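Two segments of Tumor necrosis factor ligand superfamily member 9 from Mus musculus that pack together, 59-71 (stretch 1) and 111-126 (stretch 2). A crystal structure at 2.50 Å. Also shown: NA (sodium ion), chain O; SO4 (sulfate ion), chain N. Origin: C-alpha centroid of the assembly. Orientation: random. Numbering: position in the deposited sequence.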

ATOM      1  N   LEU B  59      12.569   3.425  12.808  1.00 46.18           N
ATOM      2  CA  LEU B  59      12.175   3.137  11.435  1.00 44.36           C
ATOM      3  C   LEU B  59      10.688   2.788  11.435  1.00 47.76           C
ATOM      4  O   LEU B  59      10.273   1.804  12.061  1.00 45.88           O
ATOM      5  CB  LEU B  59      13.034   2.001  10.848  1.00 44.50           C
ATOM      6  CG  LEU B  59      12.857   1.703   9.361  1.00 47.98           C
ATOM      7  CD1 LEU B  59      13.398   2.852   8.483  1.00 46.66           C
ATOM      8  CD2 LEU B  59      13.515   0.376   9.002  1.00 49.83           C
ATOM      9  N   TYR B  60       9.882   3.636  10.787  1.00 44.05           N
ATOM     10  CA  TYR B  60       8.439   3.449  10.719  1.00 42.98           C
ATOM     11  C   TYR B  60       8.011   3.096   9.315  1.00 47.18           C
ATOM     12  O   TYR B  60       8.524   3.660   8.345  1.00 46.60           O
ATOM     13  CB  TYR B  60       7.680   4.732  11.159  1.00 43.66           C
ATOM     14  CG  TYR B  60       7.689   5.008  12.647  1.00 45.48           C
ATOM     15  CD1 TYR B  60       8.789   5.611  13.258  1.00 47.75           C
ATOM     16  CD2 TYR B  60       6.584   4.705  13.439  1.00 45.82           C
ATOM     17  CE1 TYR B  60       8.804   5.871  14.629  1.00 47.73           C
ATOM     18  CE2 TYR B  60       6.582   4.972  14.808  1.00 47.63           C
ATOM     19  CZ  TYR B  60       7.703   5.539  15.404  1.00 55.48           C
ATOM     20  OH  TYR B  60       7.717   5.794  16.759  1.00 51.11           O
ATOM     21  N   TYR B  61       7.045   2.181   9.209  1.00 42.47           N
ATOM     22  CA  TYR B  61       6.409   1.856   7.952  1.00 40.54           C
ATOM     23  C   TYR B  61       5.240   2.816   7.871  1.00 45.45           C
ATOM     24  O   TYR B  61       4.329   2.725   8.697  1.00 45.20           O
ATOM     25  CB  TYR B  61       5.983   0.392   7.944  1.00 40.86           C
ATOM     26  CG  TYR B  61       5.233  -0.062   6.709  1.00 41.08           C
ATOM     27  CD1 TYR B  61       3.886   0.247   6.534  1.00 42.58           C
ATOM     28  CD2 TYR B  61       5.825  -0.914   5.787  1.00 40.34           C
ATOM     29  CE1 TYR B  61       3.176  -0.213   5.430  1.00 43.07           C
ATOM     30  CE2 TYR B  61       5.114  -1.412   4.704  1.00 40.59           C
ATOM     31  CZ  TYR B  61       3.799  -1.030   4.507  1.00 52.22           C
ATOM     32  OH  TYR B  61       3.094  -1.502   3.419  1.00 60.02           O
ATOM     33  N   VAL B  62       5.309   3.815   6.978  1.00 40.85           N
ATOM     34  CA  VAL B  62       4.248   4.814   6.855  1.00 39.10           C
ATOM     35  C   VAL B  62       3.425   4.448   5.640  1.00 44.45           C
ATOM     36  O   VAL B  62       3.990   4.044   4.615  1.00 45.00           O
ATOM     37  CB  VAL B  62       4.810   6.255   6.786  1.00 42.08           C
ATOM     38  CG1 VAL B  62       3.692   7.279   6.968  1.00 42.01           C
ATOM     39  CG2 VAL B  62       5.901   6.470   7.824  1.00 41.61           C
ATOM     40  N   PHE B  63       2.089   4.515   5.765  1.00 41.74           N
ATOM     41  CA  PHE B  63       1.196   4.139   4.673  1.00 39.89           C
ATOM     42  C   PHE B  63       0.100   5.171   4.474  1.00 44.10           C
ATOM     43  O   PHE B  63      -0.330   5.846   5.413  1.00 43.27           O
ATOM     44  CB  PHE B  63       0.598   2.732   4.887  1.00 41.32           C
ATOM     45  CG  PHE B  63      -0.259   2.551   6.120  1.00 43.07           C
ATOM     46  CD1 PHE B  63      -1.631   2.819   6.086  1.00 46.12           C
ATOM     47  CD2 PHE B  63       0.290   2.072   7.306  1.00 44.74           C
ATOM     48  CE1 PHE B  63      -2.420   2.676   7.235  1.00 46.74           C
ATOM     49  CE2 PHE B  63      -0.507   1.905   8.446  1.00 47.90           C
ATOM     50  CZ  PHE B  63      -1.854   2.203   8.401  1.00 45.66           C
ATOM     51  N   LEU B  64      -0.340   5.266   3.211  1.00 41.75           N
ATOM     52  CA  LEU B  64      -1.420   6.085   2.684  1.00 39.89           C
ATOM     53  C   LEU B  64      -2.274   5.229   1.799  1.00 45.05           C
ATOM     54  O   LEU B  64      -1.742   4.461   0.992  1.00 41.57           O
ATOM     55  CB  LEU B  64      -0.903   7.272   1.875  1.00 39.02           C
ATOM     56  CG  LEU B  64      -0.114   8.357   2.605  1.00 44.55           C
ATOM     57  CD1 LEU B  64       0.574   9.310   1.580  1.00 43.51           C
ATOM     58  CD2 LEU B  64      -1.016   9.160   3.549  1.00 47.09           C
ATOM     59  N   GLU B  65      -3.600   5.366   1.929  1.00 44.39           N
ATOM     60  CA  GLU B  65      -4.529   4.673   1.055  1.00 45.31           C
ATOM     61  C   GLU B  65      -5.617   5.643   0.610  1.00 48.99           C
ATOM     62  O   GLU B  65      -6.406   6.088   1.432  1.00 48.45           O
ATOM     63  CB  GLU B  65      -5.118   3.441   1.723  1.00 47.42           C
ATOM     64  CG  GLU B  65      -5.978   2.655   0.748  1.00 56.83           C
ATOM     65  CD  GLU B  65      -6.373   1.274   1.211  1.00 69.03           C
ATOM     66  OE1 GLU B  65      -7.117   0.607   0.457  1.00 66.14           O
ATOM     67  OE2 GLU B  65      -5.953   0.860   2.317  1.00 68.66           O
ATOM     68  N   LEU B  66      -5.584   6.028  -0.668  1.00 45.30           N
ATOM     69  CA  LEU B  66      -6.531   6.936  -1.278  1.00 44.94           C
ATOM     70  C   LEU B  66      -7.698   6.165  -1.839  1.00 49.71           C
ATOM     71  O   LEU B  66      -7.506   5.235  -2.629  1.00 48.71           O
ATOM     72  CB  LEU B  66      -5.872   7.759  -2.394  1.00 44.45           C
ATOM     73  CG  LEU B  66      -6.770   8.759  -3.168  1.00 48.27           C
ATOM     74  CD1 LEU B  66      -7.342   9.843  -2.238  1.00 48.33           C
ATOM     75  CD2 LEU B  66      -5.990   9.431  -4.295  1.00 47.99           C
ATOM     76  N   LYS B  67      -8.908   6.556  -1.423  1.00 47.28           N
ATOM     77  CA  LYS B  67     -10.140   5.978  -1.940  1.00 47.18           C
ATOM     78  C   LYS B  67     -10.958   7.124  -2.523  1.00 48.78           C
ATOM     79  O   LYS B  67     -11.508   7.925  -1.773  1.00 49.31           O
ATOM     80  CB  LYS B  67     -10.891   5.152  -0.889  1.00 48.51           C
ATOM     81  CG  LYS B  67     -10.131   3.898  -0.471  1.00 50.41           C
ATOM     82  CD  LYS B  67     -11.053   2.948   0.260  1.00 61.14           C
ATOM     83  CE  LYS B  67     -10.314   1.773   0.839  1.00 67.27           C
ATOM     84  NZ  LYS B  67     -11.192   0.964   1.718  1.00 79.30           N
ATOM     85  N   LEU B  68     -10.902   7.275  -3.856  1.00 43.37           N
ATOM     86  CA  LEU B  68     -11.621   8.310  -4.595  1.00 44.02           C
ATOM     87  C   LEU B  68     -12.926   7.781  -5.051  1.00 47.55           C
ATOM     88  O   LEU B  68     -12.946   6.859  -5.871  1.00 48.58           O
ATOM     89  CB  LEU B  68     -10.834   8.763  -5.841  1.00 44.41           C
ATOM     90  CG  LEU B  68      -9.805   9.832  -5.768  1.00 47.95           C
ATOM     91  CD1 LEU B  68      -9.380  10.169  -7.175  1.00 48.56           C
ATOM     92  CD2 LEU B  68     -10.331  11.074  -5.072  1.00 48.92           C
ATOM     93  N   SER B  69     -14.009   8.371  -4.583  1.00 45.03           N
ATOM     94  CA  SER B  69     -15.356   7.956  -4.962  1.00 45.77           C
ATOM     95  C   SER B  69     -15.927   8.886  -6.022  1.00 52.84           C
ATOM     96  O   SER B  69     -15.943  10.103  -5.802  1.00 53.21           O
ATOM     97  CB  SER B  69     -16.264   7.926  -3.742  1.00 47.17           C
ATOM     98  OG  SER B  69     -15.839   6.931  -2.827  1.00 56.82           O
ATOM     99  N   PRO B  70     -16.433   8.339  -7.161  1.00 51.01           N
ATOM    100  CA  PRO B  70     -17.055   9.210  -8.180  1.00 50.67           C
ATOM    101  C   PRO B  70     -18.392   9.723  -7.701  1.00 53.72           C
ATOM    102  O   PRO B  70     -19.100   8.996  -7.000  1.00 54.82           O
ATOM    103  CB  PRO B  70     -17.207   8.292  -9.400  1.00 52.71           C
ATOM    104  CG  PRO B  70     -17.275   6.914  -8.844  1.00 56.72           C
ATOM    105  CD  PRO B  70     -16.488   6.909  -7.559  1.00 52.31           C
ATOM    106  N   THR B  71     -18.733  10.973  -8.045  1.00 49.82           N
ATOM    107  CA  THR B  71     -20.009  11.572  -7.634  1.00 49.92           C
ATOM    108  C   THR B  71     -21.066  11.448  -8.742  1.00 55.48           C
ATOM    109  O   THR B  71     -20.753  11.006  -9.856  1.00 58.13           O
ATOM    110  CB  THR B  71     -19.824  13.029  -7.240  1.00 49.89           C
ATOM    111  OG1 THR B  71     -19.428  13.764  -8.392  1.00 51.36           O
ATOM    112  CG2 THR B  71     -18.861  13.215  -6.085  1.00 39.67           C
ATOM    113  N   GLU B 111     -12.393   5.717 -15.825  1.00 51.01           N
ATOM    114  CA  GLU B 111     -13.698   5.051 -15.602  1.00 51.01           C
ATOM    115  C   GLU B 111     -14.545   5.790 -14.564  1.00 56.06           C
ATOM    116  O   GLU B 111     -14.027   6.565 -13.773  1.00 55.82           O
ATOM    117  CB  GLU B 111     -13.518   3.596 -15.136  1.00 52.20           C
ATOM    118  CG  GLU B 111     -12.862   2.661 -16.140  1.00 64.79           C
ATOM    119  CD  GLU B 111     -12.722   1.222 -15.688  1.00 92.60           C
ATOM    120  OE1 GLU B 111     -12.285   0.993 -14.536  1.00 91.43           O
ATOM    121  OE2 GLU B 111     -13.031   0.320 -16.497  1.00 95.08           O
ATOM    122  N   ASN B 112     -15.851   5.548 -14.564  1.00 54.96           N
ATOM    123  CA  ASN B 112     -16.814   6.108 -13.597  1.00 54.77           C
ATOM    124  C   ASN B 112     -16.892   5.117 -12.438  1.00 59.28           C
ATOM    125  O   ASN B 112     -17.921   4.497 -12.209  1.00 61.84           O
ATOM    126  CB  ASN B 112     -18.173   6.278 -14.290  1.00 51.86           C
ATOM    127  CG  ASN B 112     -19.204   7.102 -13.556  1.00 80.87           C
ATOM    128  OD1 ASN B 112     -20.209   7.501 -14.156  1.00 79.79           O
ATOM    129  ND2 ASN B 112     -19.021   7.360 -12.256  1.00 66.03           N
ATOM    130  N   LYS B 113     -15.785   4.908 -11.765  1.00 52.97           N
ATOM    131  CA  LYS B 113     -15.667   3.856 -10.784  1.00 52.09           C
ATOM    132  C   LYS B 113     -14.747   4.313  -9.640  1.00 56.54           C
ATOM    133  O   LYS B 113     -13.989   5.263  -9.814  1.00 57.00           O
ATOM    134  CB  LYS B 113     -15.097   2.620 -11.535  1.00 53.87           C
ATOM    135  CG  LYS B 113     -15.277   1.270 -10.862  1.00 67.05           C
ATOM    136  CD  LYS B 113     -14.154   0.294 -11.244  1.00 78.50           C
ATOM    137  CE  LYS B 113     -14.444  -0.524 -12.482  1.00 99.19           C
ATOM    138  NZ  LYS B 113     -13.211  -1.179 -13.012  1.00110.93           N
ATOM    139  N   LEU B 114     -14.863   3.679  -8.460  1.00 53.04           N
ATOM    140  CA  LEU B 114     -14.046   3.967  -7.279  1.00 51.42           C
ATOM    141  C   LEU B 114     -12.593   3.694  -7.600  1.00 55.03           C
ATOM    142  O   LEU B 114     -12.274   2.699  -8.261  1.00 56.21           O
ATOM    143  CB  LEU B 114     -14.510   3.117  -6.048  1.00 51.28           C
ATOM    144  CG  LEU B 114     -13.563   3.042  -4.801  1.00 54.02           C
ATOM    145  CD1 LEU B 114     -13.615   4.320  -3.946  1.00 51.62           C
ATOM    146  CD2 LEU B 114     -13.842   1.778  -3.963  1.00 54.49           C
ATOM    147  N   VAL B 115     -11.721   4.599  -7.171  1.00 49.87           N
ATOM    148  CA  VAL B 115     -10.284   4.450  -7.366  1.00 48.45           C
ATOM    149  C   VAL B 115      -9.703   4.162  -5.983  1.00 52.10           C
ATOM    150  O   VAL B 115      -9.867   4.967  -5.072  1.00 50.87           O
ATOM    151  CB  VAL B 115      -9.632   5.687  -8.062  1.00 50.96           C
ATOM    152  CG1 VAL B 115      -8.122   5.551  -8.086  1.00 50.48           C
ATOM    153  CG2 VAL B 115     -10.164   5.896  -9.481  1.00 50.39           C
ATOM    154  N   ASP B 116      -9.090   2.994  -5.816  1.00 50.30           N
ATOM    155  CA  ASP B 116      -8.530   2.602  -4.532  1.00 50.59           C
ATOM    156  C   ASP B 116      -7.053   2.290  -4.707  1.00 56.65           C
ATOM    157  O   ASP B 116      -6.709   1.216  -5.166  1.00 58.78           O
ATOM    158  CB  ASP B 116      -9.321   1.420  -3.917  1.00 52.56           C
ATOM    159  CG  ASP B 116      -8.785   0.844  -2.609  1.00 69.11           C
ATOM    160  OD1 ASP B 116      -7.835   1.424  -2.044  1.00 74.73           O
ATOM    161  OD2 ASP B 116      -9.310  -0.192  -2.154  1.00 71.45           O
ATOM    162  N   ARG B 117      -6.185   3.233  -4.318  1.00 54.11           N
ATOM    163  CA  ARG B 117      -4.723   3.119  -4.422  1.00 53.33           C
ATOM    164  C   ARG B 117      -4.060   3.211  -3.047  1.00 56.47           C
ATOM    165  O   ARG B 117      -4.464   4.022  -2.222  1.00 56.86           O
ATOM    166  CB  ARG B 117      -4.144   4.215  -5.334  1.00 50.75           C
ATOM    167  CG  ARG B 117      -4.664   4.184  -6.733  1.00 61.11           C
ATOM    168  CD  ARG B 117      -3.883   3.287  -7.679  1.00 59.42           C
ATOM    169  NE  ARG B 117      -3.959   3.824  -9.045  1.00 64.67           N
ATOM    170  CZ  ARG B 117      -4.900   3.502  -9.935  1.00 80.32           C
ATOM    171  NH1 ARG B 117      -5.833   2.602  -9.632  1.00 63.74           N
ATOM    172  NH2 ARG B 117      -4.895   4.051 -11.142  1.00 69.97           N
ATOM    173  N   SER B 118      -3.032   2.397  -2.826  1.00 51.66           N
ATOM    174  CA  SER B 118      -2.238   2.375  -1.604  1.00 50.44           C
ATOM    175  C   SER B 118      -0.800   2.788  -1.912  1.00 54.37           C
ATOM    176  O   SER B 118      -0.348   2.658  -3.048  1.00 56.80           O
ATOM    177  CB  SER B 118      -2.265   0.999  -0.957  1.00 53.39           C
ATOM    178  OG  SER B 118      -3.588   0.626  -0.624  1.00 62.71           O
ATOM    179  N   TRP B 119      -0.094   3.285  -0.894  1.00 47.27           N
ATOM    180  CA  TRP B 119       1.287   3.737  -0.937  1.00 45.29           C
ATOM    181  C   TRP B 119       1.955   3.429   0.396  1.00 48.75           C
ATOM    182  O   TRP B 119       1.304   3.488   1.444  1.00 47.41           O
ATOM    183  CB  TRP B 119       1.311   5.252  -1.222  1.00 42.68           C
ATOM    184  CG  TRP B 119       2.650   5.941  -1.121  1.00 42.99           C
ATOM    185  CD1 TRP B 119       3.464   6.295  -2.153  1.00 45.90           C
ATOM    186  CD2 TRP B 119       3.259   6.478   0.071  1.00 42.69           C
ATOM    187  NE1 TRP B 119       4.546   7.007  -1.683  1.00 44.83           N
ATOM    188  CE2 TRP B 119       4.440   7.142  -0.327  1.00 45.51           C
ATOM    189  CE3 TRP B 119       2.904   6.483   1.440  1.00 43.11           C
ATOM    190  CZ2 TRP B 119       5.285   7.767   0.585  1.00 45.08           C
ATOM    191  CZ3 TRP B 119       3.741   7.111   2.349  1.00 43.81           C
ATOM    192  CH2 TRP B 119       4.917   7.735   1.925  1.00 45.21           C
ATOM    193  N   SER B 120       3.261   3.155   0.374  1.00 45.64           N
ATOM    194  CA  SER B 120       4.004   2.946   1.622  1.00 45.54           C
ATOM    195  C   SER B 120       5.455   3.299   1.449  1.00 49.17           C
ATOM    196  O   SER B 120       5.985   3.253   0.338  1.00 48.91           O
ATOM    197  CB  SER B 120       3.865   1.519   2.155  1.00 49.12           C
ATOM    198  OG  SER B 120       4.396   0.546   1.271  1.00 63.20           O
ATOM    199  N   GLN B 121       6.094   3.671   2.565  1.00 44.80           N
ATOM    200  CA  GLN B 121       7.511   3.957   2.621  1.00 43.52           C
ATOM    201  C   GLN B 121       8.034   3.710   4.026  1.00 45.23           C
ATOM    202  O   GLN B 121       7.372   4.077   5.006  1.00 44.16           O
ATOM    203  CB  GLN B 121       7.808   5.400   2.181  1.00 44.69           C
ATOM    204  CG  GLN B 121       9.218   5.553   1.607  1.00 59.41           C
ATOM    205  CD  GLN B 121       9.149   6.029   0.181  1.00 85.32           C
ATOM    206  OE1 GLN B 121       8.836   5.258  -0.748  1.00 84.71           O
ATOM    207  NE2 GLN B 121       9.387   7.308  -0.020  1.00 73.85           N
ATOM    208  N   LEU B 122       9.239   3.120   4.122  1.00 40.51           N
ATOM    209  CA  LEU B 122       9.916   2.931   5.388  1.00 39.67           C
ATOM    210  C   LEU B 122      10.721   4.199   5.626  1.00 46.34           C
ATOM    211  O   LEU B 122      11.547   4.567   4.789  1.00 46.64           O
ATOM    212  CB  LEU B 122      10.780   1.665   5.357  1.00 39.94           C
ATOM    213  CG  LEU B 122      10.043   0.323   5.517  1.00 42.87           C
ATOM    214  CD1 LEU B 122      10.881  -0.826   4.954  1.00 42.50           C
ATOM    215  CD2 LEU B 122       9.677   0.044   6.989  1.00 42.64           C
ATOM    216  N   LEU B 123      10.413   4.926   6.703  1.00 45.50           N
ATOM    217  CA  LEU B 123      11.058   6.214   6.992  1.00 46.27           C
ATOM    218  C   LEU B 123      11.667   6.287   8.385  1.00 48.78           C
ATOM    219  O   LEU B 123      11.079   5.806   9.361  1.00 48.38           O
ATOM    220  CB  LEU B 123      10.023   7.368   6.861  1.00 46.00           C
ATOM    221  CG  LEU B 123       9.395   7.619   5.475  1.00 50.67           C
ATOM    222  CD1 LEU B 123       8.117   8.425   5.603  1.00 49.14           C
ATOM    223  CD2 LEU B 123      10.345   8.338   4.558  1.00 54.39           C
ATOM    224  N   LEU B 124      12.833   6.941   8.477  1.00 44.34           N
ATOM    225  CA  LEU B 124      13.477   7.209   9.760  1.00 44.01           C
ATOM    226  C   LEU B 124      12.834   8.456  10.353  1.00 49.54           C
ATOM    227  O   LEU B 124      12.920   9.546   9.771  1.00 49.69           O
ATOM    228  CB  LEU B 124      14.995   7.388   9.636  1.00 44.06           C
ATOM    229  CG  LEU B 124      15.843   6.145   9.409  1.00 47.75           C
ATOM    230  CD1 LEU B 124      17.254   6.552   9.101  1.00 46.50           C
ATOM    231  CD2 LEU B 124      15.792   5.197  10.612  1.00 51.43           C
ATOM    232  N   LEU B 125      12.125   8.276  11.461  1.00 46.00           N
ATOM    233  CA  LEU B 125      11.448   9.370  12.151  1.00 44.65           C
ATOM    234  C   LEU B 125      12.119   9.643  13.496  1.00 50.65           C
ATOM    235  O   LEU B 125      12.713   8.742  14.108  1.00 50.89           O
ATOM    236  CB  LEU B 125       9.945   9.079  12.336  1.00 43.12           C
ATOM    237  CG  LEU B 125       9.105   8.818  11.056  1.00 45.03           C
ATOM    238  CD1 LEU B 125       7.640   8.604  11.402  1.00 43.89           C
ATOM    239  CD2 LEU B 125       9.227   9.951  10.033  1.00 42.94           C
ATOM    240  N   LYS B 126      12.053  10.911  13.922  1.00 47.64           N
ATOM    241  CA  LYS B 126      12.631  11.440  15.153  1.00 47.14           C
ATOM    242  C   LYS B 126      11.568  11.529  16.230  1.00 52.87           C
ATOM    243  O   LYS B 126      10.377  11.400  15.934  1.00 52.90           O
ATOM    244  CB  LYS B 126      13.234  12.835  14.897  1.00 48.11           C
ATOM    245  CG  LYS B 126      14.173  12.961  13.704  1.00 54.68           C
ATOM    246  CD  LYS B 126      15.548  12.397  13.997  1.00 67.91           C
ATOM    247  CE  LYS B 126      16.611  12.834  13.038  1.00 74.23           C
ATOM    248  NZ  LYS B 126      17.959  12.459  13.550  1.00 76.64           N
TER
HETATM  249 NA    NA O 408     -14.133   7.743  -0.913  1.00 92.59          NA
HETATM  250  S   SO4 N 404     -17.875   3.782 -17.325  1.00114.68           S
HETATM  251  O1  SO4 N 404     -17.088   3.561 -16.090  1.00111.56           O
HETATM  252  O2  SO4 N 404     -18.168   5.223 -17.512  1.00114.12           O
HETATM  253  O3  SO4 N 404     -19.158   3.040 -17.246  1.00115.81           O
HETATM  254  O4  SO4 N 404     -17.078   3.291 -18.475  1.00117.37           O

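What binds the two stretches most firmly? They run antiparallel as neighbouring strands, and five backbone pairs exchange two hydrogen bonds each. Tyr 60 N donates to Leu 123 O at 2.9 Å, and Leu 123 N returns to Tyr 60 O at 2.8 Å; the same exchange joins Val 62 with Gln 121, Leu 64 with Trp 119, Leu 66 with Arg 117 and Leu 68 with Val 115. Between these rungs the alpha carbons come closer, and CA-H groups meet the same carbonyls, as where Ser 120 CA lies 3.2 Å from Val 62 O.

Which side chains add polar contacts? On the face carrying Tyr 61, Phe 63 and Glu 65, Ser 120 packs obliquely against the Tyr 61 ring, and Ser 120 OG gives a weak hydrogen bond to Tyr 61 OH at 3.2 Å. Farther along, extended Glu 65 reaches diagonally to Asp 116, with Glu 65 OE1 2.7 Å from Asp 116 OD1, so close that one acid probably holds a proton. Lys 67 NZ stays 4.5 Å from Asp 116 OD2, near enough for attraction but beyond a salt bridge.

How does the opposite face pack? Here Tyr 60, Val 62, Leu 64, Leu 66 and Leu 68 are all buried, and apolar chains suit that setting. Val 62 CG2 meets Leu 123 CD1 at 3.7 Å, while Leu 64 CD1 lies 3.7 Å from CE3 of the broad Trp 119 ring. The buried Tyr 60 satisfies its hydroxyl elsewhere in the structure.

What closes the ends? Leu 59 CD1 packs 4.0 Å from Leu 124 CD2, and Tyr 60 CD1 touches Leu 125 CD1 at 3.7 Å. At the other end, Pro 70, lacking an amide hydrogen, contributes packing instead: its CD is 3.7 Å from Leu 114 N. Altogether the contact buries 1268 Å², both sides summed.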